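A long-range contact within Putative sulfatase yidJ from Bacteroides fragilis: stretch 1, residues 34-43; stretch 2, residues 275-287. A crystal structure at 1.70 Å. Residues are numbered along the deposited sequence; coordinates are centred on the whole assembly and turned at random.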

HETATM    1  N   MSE A  34      21.378  10.246   8.066  1.00  9.94           N
HETATM    2  CA  MSE A  34      20.593  10.675   6.925  1.00  8.65           C
HETATM    3  C   MSE A  34      19.258   9.960   6.938  1.00  8.07           C
HETATM    4  O   MSE A  34      19.142   8.834   7.415  1.00  8.10           O
HETATM    5  CB  MSE A  34      21.336  10.412   5.609  1.00 11.99           C
HETATM    6  CG  MSE A  34      21.624   8.960   5.298  1.00  8.00           C
HETATM    7 SE   MSE A  34      22.539   8.780   3.589  1.00 24.85          SE
HETATM    8  CE  MSE A  34      23.973   7.593   4.121  1.00 16.81           C
ATOM      9  N   ALA A  35      18.243  10.652   6.444  1.00  2.67           N
ATOM     10  CA  ALA A  35      16.900  10.111   6.370  1.00  5.55           C
ATOM     11  C   ALA A  35      16.547  10.257   4.904  1.00  5.32           C
ATOM     12  O   ALA A  35      16.676  11.337   4.333  1.00  9.89           O
ATOM     13  CB  ALA A  35      15.950  10.929   7.238  1.00  7.23           C
ATOM     14  N   ASP A  36      16.114   9.163   4.293  1.00  7.46           N
ATOM     15  CA  ASP A  36      15.785   9.171   2.881  1.00  6.59           C
ATOM     16  C   ASP A  36      14.551  10.006   2.523  1.00  6.25           C
ATOM     17  O   ASP A  36      13.560  10.031   3.254  1.00  5.77           O
ATOM     18  CB  ASP A  36      15.609   7.717   2.414  1.00  6.91           C
ATOM     19  CG  ASP A  36      15.570   7.581   0.910  1.00 10.15           C
ATOM     20  OD1 ASP A  36      14.558   7.984   0.299  1.00 14.50           O
ATOM     21  OD2 ASP A  36      16.558   7.073   0.338  1.00  9.80           O
ATOM     22  N   GLN A  37      14.636  10.713   1.397  1.00  5.06           N
ATOM     23  CA  GLN A  37      13.519  11.503   0.888  1.00  3.59           C
ATOM     24  C   GLN A  37      13.033  12.607   1.827  1.00  5.96           C
ATOM     25  O   GLN A  37      11.832  12.882   1.905  1.00  4.58           O
ATOM     26  CB  GLN A  37      12.374  10.546   0.552  1.00  6.48           C
ATOM     27  CG  GLN A  37      11.325  11.084  -0.397  1.00  6.22           C
ATOM     28  CD  GLN A  37      10.700   9.969  -1.210  1.00 11.26           C
ATOM     29  OE1 GLN A  37      11.384   9.300  -1.987  1.00  6.28           O
ATOM     30  NE2 GLN A  37       9.403   9.758  -1.033  1.00  9.91           N
ATOM     31  N   TYR A  38      13.975  13.257   2.505  1.00  4.16           N
ATOM     32  CA  TYR A  38      13.672  14.334   3.449  1.00  4.49           C
ATOM     33  C   TYR A  38      13.883  15.709   2.787  1.00  5.49           C
ATOM     34  O   TYR A  38      14.999  16.054   2.398  1.00  5.74           O
ATOM     35  CB  TYR A  38      14.588  14.189   4.677  1.00  6.61           C
ATOM     36  CG  TYR A  38      14.208  15.026   5.887  1.00  2.86           C
ATOM     37  CD1 TYR A  38      14.097  16.415   5.798  1.00  6.47           C
ATOM     38  CD2 TYR A  38      13.983  14.425   7.125  1.00  9.90           C
ATOM     39  CE1 TYR A  38      13.767  17.186   6.919  1.00  5.45           C
ATOM     40  CE2 TYR A  38      13.656  15.187   8.251  1.00  9.17           C
ATOM     41  CZ  TYR A  38      13.549  16.565   8.137  1.00  7.76           C
ATOM     42  OH  TYR A  38      13.225  17.327   9.239  1.00  5.68           O
ATOM     43  N   ARG A  39      12.809  16.489   2.660  1.00  4.18           N
ATOM     44  CA  ARG A  39      12.890  17.821   2.049  1.00  7.61           C
ATOM     45  C   ARG A  39      13.601  18.838   2.934  1.00  7.90           C
ATOM     46  O   ARG A  39      13.373  18.894   4.142  1.00  6.48           O
ATOM     47  CB  ARG A  39      11.495  18.358   1.719  1.00  9.30           C
ATOM     48  CG  ARG A  39      10.837  17.680   0.534  1.00  6.93           C
ATOM     49  CD  ARG A  39       9.596  18.433   0.060  1.00 10.14           C
ATOM     50  NE  ARG A  39       8.497  18.417   1.026  1.00  4.93           N
ATOM     51  CZ  ARG A  39       8.283  19.355   1.947  1.00  9.88           C
ATOM     52  NH1 ARG A  39       9.093  20.399   2.046  1.00  9.61           N
ATOM     53  NH2 ARG A  39       7.240  19.253   2.760  1.00  7.87           N
ATOM     54  N   GLY A  40      14.443  19.658   2.314  1.00  8.46           N
ATOM     55  CA  GLY A  40      15.189  20.662   3.052  1.00 10.71           C
ATOM     56  C   GLY A  40      14.365  21.653   3.861  1.00 10.47           C
ATOM     57  O   GLY A  40      14.758  22.018   4.969  1.00  9.90           O
ATOM     58  N   ASP A  41      13.231  22.100   3.332  1.00 10.00           N
ATOM     59  CA  ASP A  41      12.416  23.065   4.066  1.00  7.28           C
ATOM     60  C   ASP A  41      11.537  22.453   5.148  1.00  8.06           C
ATOM     61  O   ASP A  41      10.860  23.175   5.876  1.00  8.23           O
ATOM     62  CB  ASP A  41      11.542  23.887   3.109  1.00 11.44           C
ATOM     63  CG  ASP A  41      12.356  24.834   2.243  1.00 16.75           C
ATOM     64  OD1 ASP A  41      13.461  25.226   2.674  1.00 12.72           O
ATOM     65  OD2 ASP A  41      11.887  25.196   1.145  1.00 24.06           O
ATOM     66  N   ALA A  42      11.553  21.128   5.265  1.00  6.45           N
ATOM     67  CA  ALA A  42      10.740  20.457   6.273  1.00  8.74           C
ATOM     68  C   ALA A  42      11.468  20.359   7.610  1.00 12.62           C
ATOM     69  O   ALA A  42      11.537  19.293   8.216  1.00 11.74           O
ATOM     70  CB  ALA A  42      10.338  19.066   5.787  1.00 13.06           C
ATOM     71  N   ILE A  43      12.026  21.483   8.048  1.00 11.11           N
ATOM     72  CA  ILE A  43      12.723  21.568   9.328  1.00 16.12           C
ATOM     73  C   ILE A  43      12.030  22.709  10.062  1.00 16.47           C
ATOM     74  O   ILE A  43      11.876  23.802   9.514  1.00 19.08           O
ATOM     75  CB  ILE A  43      14.222  21.912   9.155  1.00 18.68           C
ATOM     76  CG1 ILE A  43      14.930  20.807   8.365  1.00 15.28           C
ATOM     77  CG2 ILE A  43      14.881  22.064  10.521  1.00 18.16           C
ATOM     78  CD1 ILE A  43      16.387  21.117   8.048  1.00 15.82           C
ATOM     79  N   ASN A 275      -1.264  13.053   1.641  1.00  6.91           N
ATOM     80  CA  ASN A 275      -0.048  12.485   2.220  1.00  9.87           C
ATOM     81  C   ASN A 275       0.838  13.399   3.066  1.00 10.28           C
ATOM     82  O   ASN A 275       1.747  12.916   3.743  1.00  8.00           O
ATOM     83  CB  ASN A 275       0.810  11.880   1.105  1.00 12.65           C
ATOM     84  CG  ASN A 275       0.165  10.669   0.467  1.00 10.07           C
ATOM     85  OD1 ASN A 275       0.147   9.583   1.052  1.00 12.23           O
ATOM     86  ND2 ASN A 275      -0.380  10.847  -0.730  1.00 12.49           N
ATOM     87  N   ILE A 276       0.587  14.704   3.042  1.00  9.83           N
ATOM     88  CA  ILE A 276       1.425  15.622   3.805  1.00 11.51           C
ATOM     89  C   ILE A 276       1.424  15.373   5.316  1.00  7.64           C
ATOM     90  O   ILE A 276       2.466  15.507   5.965  1.00  7.18           O
ATOM     91  CB  ILE A 276       1.056  17.106   3.503  1.00 12.84           C
ATOM     92  CG1 ILE A 276       2.121  18.039   4.090  1.00 13.56           C
ATOM     93  CG2 ILE A 276      -0.318  17.437   4.058  1.00 12.96           C
ATOM     94  CD1 ILE A 276       3.504  17.861   3.485  1.00 16.93           C
ATOM     95  N   ARG A 277       0.277  14.997   5.880  1.00  6.91           N
ATOM     96  CA  ARG A 277       0.202  14.732   7.318  1.00  8.18           C
ATOM     97  C   ARG A 277       1.114  13.589   7.743  1.00  4.92           C
ATOM     98  O   ARG A 277       1.853  13.706   8.726  1.00  6.93           O
ATOM     99  CB  ARG A 277      -1.231  14.392   7.745  1.00 11.51           C
ATOM    100  CG  ARG A 277      -2.142  15.593   7.898  1.00 18.34           C
ATOM    101  CD  ARG A 277      -3.464  15.212   8.563  1.00 12.43           C
ATOM    102  NE  ARG A 277      -4.352  16.364   8.674  1.00 28.60           N
ATOM    103  CZ  ARG A 277      -5.559  16.332   9.230  1.00 42.26           C
ATOM    104  NH1 ARG A 277      -6.031  15.200   9.733  1.00 48.55           N
ATOM    105  NH2 ARG A 277      -6.294  17.436   9.279  1.00 41.20           N
ATOM    106  N   ASN A 278       1.055  12.480   7.013  1.00  7.31           N
ATOM    107  CA  ASN A 278       1.881  11.329   7.351  1.00  6.68           C
ATOM    108  C   ASN A 278       3.349  11.588   7.044  1.00  5.68           C
ATOM    109  O   ASN A 278       4.225  11.019   7.691  1.00  6.76           O
ATOM    110  CB  ASN A 278       1.371  10.078   6.633  1.00  5.84           C
ATOM    111  CG  ASN A 278       0.160   9.469   7.327  1.00 10.70           C
ATOM    112  OD1 ASN A 278      -0.608   8.717   6.725  1.00 14.42           O
ATOM    113  ND2 ASN A 278      -0.006   9.787   8.605  1.00  8.74           N
ATOM    114  N   TYR A 279       3.617  12.453   6.068  1.00  5.93           N
ATOM    115  CA  TYR A 279       5.000  12.794   5.739  1.00  7.29           C
ATOM    116  C   TYR A 279       5.588  13.516   6.955  1.00  6.08           C
ATOM    117  O   TYR A 279       6.695  13.203   7.408  1.00  6.62           O
ATOM    118  CB  TYR A 279       5.058  13.713   4.514  1.00 11.33           C
ATOM    119  CG  TYR A 279       6.465  14.036   4.049  1.00  3.37           C
ATOM    120  CD1 TYR A 279       7.308  13.038   3.550  1.00  4.79           C
ATOM    121  CD2 TYR A 279       6.950  15.342   4.098  1.00  5.81           C
ATOM    122  CE1 TYR A 279       8.604  13.339   3.106  1.00  4.83           C
ATOM    123  CE2 TYR A 279       8.240  15.654   3.661  1.00  4.90           C
ATOM    124  CZ  TYR A 279       9.059  14.648   3.166  1.00  5.80           C
ATOM    125  OH  TYR A 279      10.325  14.964   2.724  1.00  4.52           O
ATOM    126  N   TYR A 280       4.837  14.473   7.500  1.00  5.65           N
ATOM    127  CA  TYR A 280       5.313  15.197   8.676  1.00  8.27           C
ATOM    128  C   TYR A 280       5.432  14.259   9.878  1.00  5.61           C
ATOM    129  O   TYR A 280       6.353  14.398  10.681  1.00  8.26           O
ATOM    130  CB  TYR A 280       4.383  16.370   9.024  1.00  5.58           C
ATOM    131  CG  TYR A 280       4.454  17.563   8.086  1.00  5.06           C
ATOM    132  CD1 TYR A 280       5.544  17.759   7.234  1.00  6.85           C
ATOM    133  CD2 TYR A 280       3.439  18.526   8.087  1.00  2.74           C
ATOM    134  CE1 TYR A 280       5.618  18.887   6.407  1.00  9.22           C
ATOM    135  CE2 TYR A 280       3.505  19.650   7.271  1.00  9.64           C
ATOM    136  CZ  TYR A 280       4.595  19.824   6.437  1.00  9.28           C
ATOM    137  OH  TYR A 280       4.657  20.938   5.640  1.00 12.10           O
ATOM    138  N   ALA A 281       4.508  13.305   9.998  1.00  5.85           N
ATOM    139  CA  ALA A 281       4.539  12.350  11.107  1.00  6.67           C
ATOM    140  C   ALA A 281       5.847  11.565  11.062  1.00  5.12           C
ATOM    141  O   ALA A 281       6.503  11.375  12.089  1.00  5.25           O
ATOM    142  CB  ALA A 281       3.340  11.385  11.028  1.00  3.03           C
ATOM    143  N   CYS A 282       6.225  11.124   9.864  1.00  5.21           N
ATOM    144  CA  CYS A 282       7.464  10.376   9.680  1.00  6.21           C
ATOM    145  C   CYS A 282       8.656  11.217  10.092  1.00  4.26           C
ATOM    146  O   CYS A 282       9.553  10.736  10.779  1.00  5.59           O
ATOM    147  CB  CYS A 282       7.632   9.952   8.219  1.00  7.09           C
ATOM    148  SG  CYS A 282       6.602   8.548   7.699  1.00  7.88           S
ATOM    149  N   ILE A 283       8.663  12.474   9.659  1.00  4.75           N
ATOM    150  CA  ILE A 283       9.751  13.378   9.985  1.00  5.72           C
ATOM    151  C   ILE A 283       9.875  13.588  11.488  1.00  3.71           C
ATOM    152  O   ILE A 283      10.974  13.536  12.035  1.00  8.05           O
ATOM    153  CB  ILE A 283       9.572  14.726   9.269  1.00  5.16           C
ATOM    154  CG1 ILE A 283       9.881  14.545   7.781  1.00  3.11           C
ATOM    155  CG2 ILE A 283      10.471  15.782   9.898  1.00  8.48           C
ATOM    156  CD1 ILE A 283       9.717  15.801   6.937  1.00  6.92           C
ATOM    157  N   THR A 284       8.751  13.815  12.157  1.00  6.06           N
ATOM    158  CA  THR A 284       8.789  14.013  13.596  1.00  3.85           C
ATOM    159  C   THR A 284       9.292  12.748  14.290  1.00  2.96           C
ATOM    160  O   THR A 284      10.036  12.825  15.267  1.00  5.26           O
ATOM    161  CB  THR A 284       7.399  14.417  14.122  1.00  4.16           C
ATOM    162  OG1 THR A 284       7.067  15.709  13.601  1.00  7.97           O
ATOM    163  CG2 THR A 284       7.396  14.485  15.646  1.00  4.79           C
ATOM    164  N   GLY A 285       8.910  11.587  13.764  1.00  7.09           N
ATOM    165  CA  GLY A 285       9.364  10.331  14.336  1.00  5.58           C
ATOM    166  C   GLY A 285      10.861  10.174  14.120  1.00  6.37           C
ATOM    167  O   GLY A 285      11.594   9.747  15.012  1.00  6.45           O
ATOM    168  N   VAL A 286      11.320  10.516  12.922  1.00  5.99           N
ATOM    169  CA  VAL A 286      12.743  10.430  12.616  1.00  3.33           C
ATOM    170  C   VAL A 286      13.482  11.372  13.568  1.00  6.51           C
ATOM    171  O   VAL A 286      14.506  11.010  14.145  1.00  5.89           O
ATOM    172  CB  VAL A 286      13.021  10.829  11.143  1.00 10.16           C
ATOM    173  CG1 VAL A 286      14.491  11.178  10.951  1.00  5.32           C
ATOM    174  CG2 VAL A 286      12.651   9.669  10.220  1.00  9.09           C
ATOM    175  N   ASP A 287      12.933  12.571  13.740  1.00  7.81           N
ATOM    176  CA  ASP A 287      13.516  13.585  14.613  1.00 10.46           C
ATOM    177  C   ASP A 287      13.739  13.058  16.030  1.00  7.87           C
ATOM    178  O   ASP A 287      14.809  13.242  16.611  1.00  6.35           O
ATOM    179  CB  ASP A 287      12.598  14.810  14.663  1.00  9.34           C
ATOM    180  CG  ASP A 287      13.166  15.936  15.510  1.00 10.33           C
ATOM    181  OD1 ASP A 287      14.073  16.649  15.028  1.00 10.45           O
ATOM    182  OD2 ASP A 287      12.705  16.103  16.660  1.00 11.81           O
TER

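Residues 275-287 form part of a helix that packs against the end of a strand and the two turns that follow it, a type II turn from Ala35 to Tyr38 and a type I turn from Arg39 to Ala42. The two stretches bury 389 Å² between them, and the contact falls on one side of the helix, through Ile276, Tyr279, Tyr280, Ile283 and Val286, at the spacing of successive helical turns.

Ile276 makes the first, slight contact: its CD1 lies 4.1 Å from Arg39 NH2, at the edge of the guanidinium and near its plane. Arg277 and Asn278 are out of reach, and both are partly exposed.

Tyr279 supplies the polar centre of the interface. Its CA-to-CB bond points toward the turns, and with chi1 in the t rotamer the ring extends far enough to place the hydroxyl against the backbone. There Tyr279 OH donates to Gln37 O at 2.7 Å and accepts from Arg39 N, with 2.9 Å between Arg39 N and Tyr279 OH. One hydroxyl thus satisfies a carbonyl and an amide on both sides of Tyr38 in sequence, in a buried setting where either group left unpaired would be costly. A long side chain tipped with a group that both donates and accepts suits this place well. The aliphatic part of Arg39 packs beside the same hydroxyl, with its CG 3.5 Å from Tyr279 OH.

The Arg39 side chain reaches on to Tyr280, where Arg39 NH2 comes within 4.0 Å of Tyr280 CE1, obliquely to the ring. NH1 and NH2 of Arg39 are hydrogen-bonded elsewhere in the structure, and the guanidinium meets the helix here by packing.

One turn beyond Tyr279, Ile283 is the main apolar contact. Its m, t rotamer carries CD1 over the face of the Tyr38 ring, 4.2 Å from the ring centroid and 13° off the normal, a CH-pi contact. Ile283 CD1 also lies 3.5 Å from Ala42 CB, while Ile283 CG2 approaches Tyr38 CZ at 3.6 Å. CD1 thus lies against both the ring and the small methyl of Ala42, and CG2 adds a second contact to the ring. The Tyr38 ring is tied back to its own stretch by a weak hydrogen bond from Tyr38 OH to Ala42 O, at 2.8 Å.

Thr284 points away, and Gly285 makes no contact. At Val286 the helix reaches the strand: Val286 CG1 meets Ala35 CB at 4.0 Å, two compact apolar side chains pointing toward each other's stretch and closing the interface.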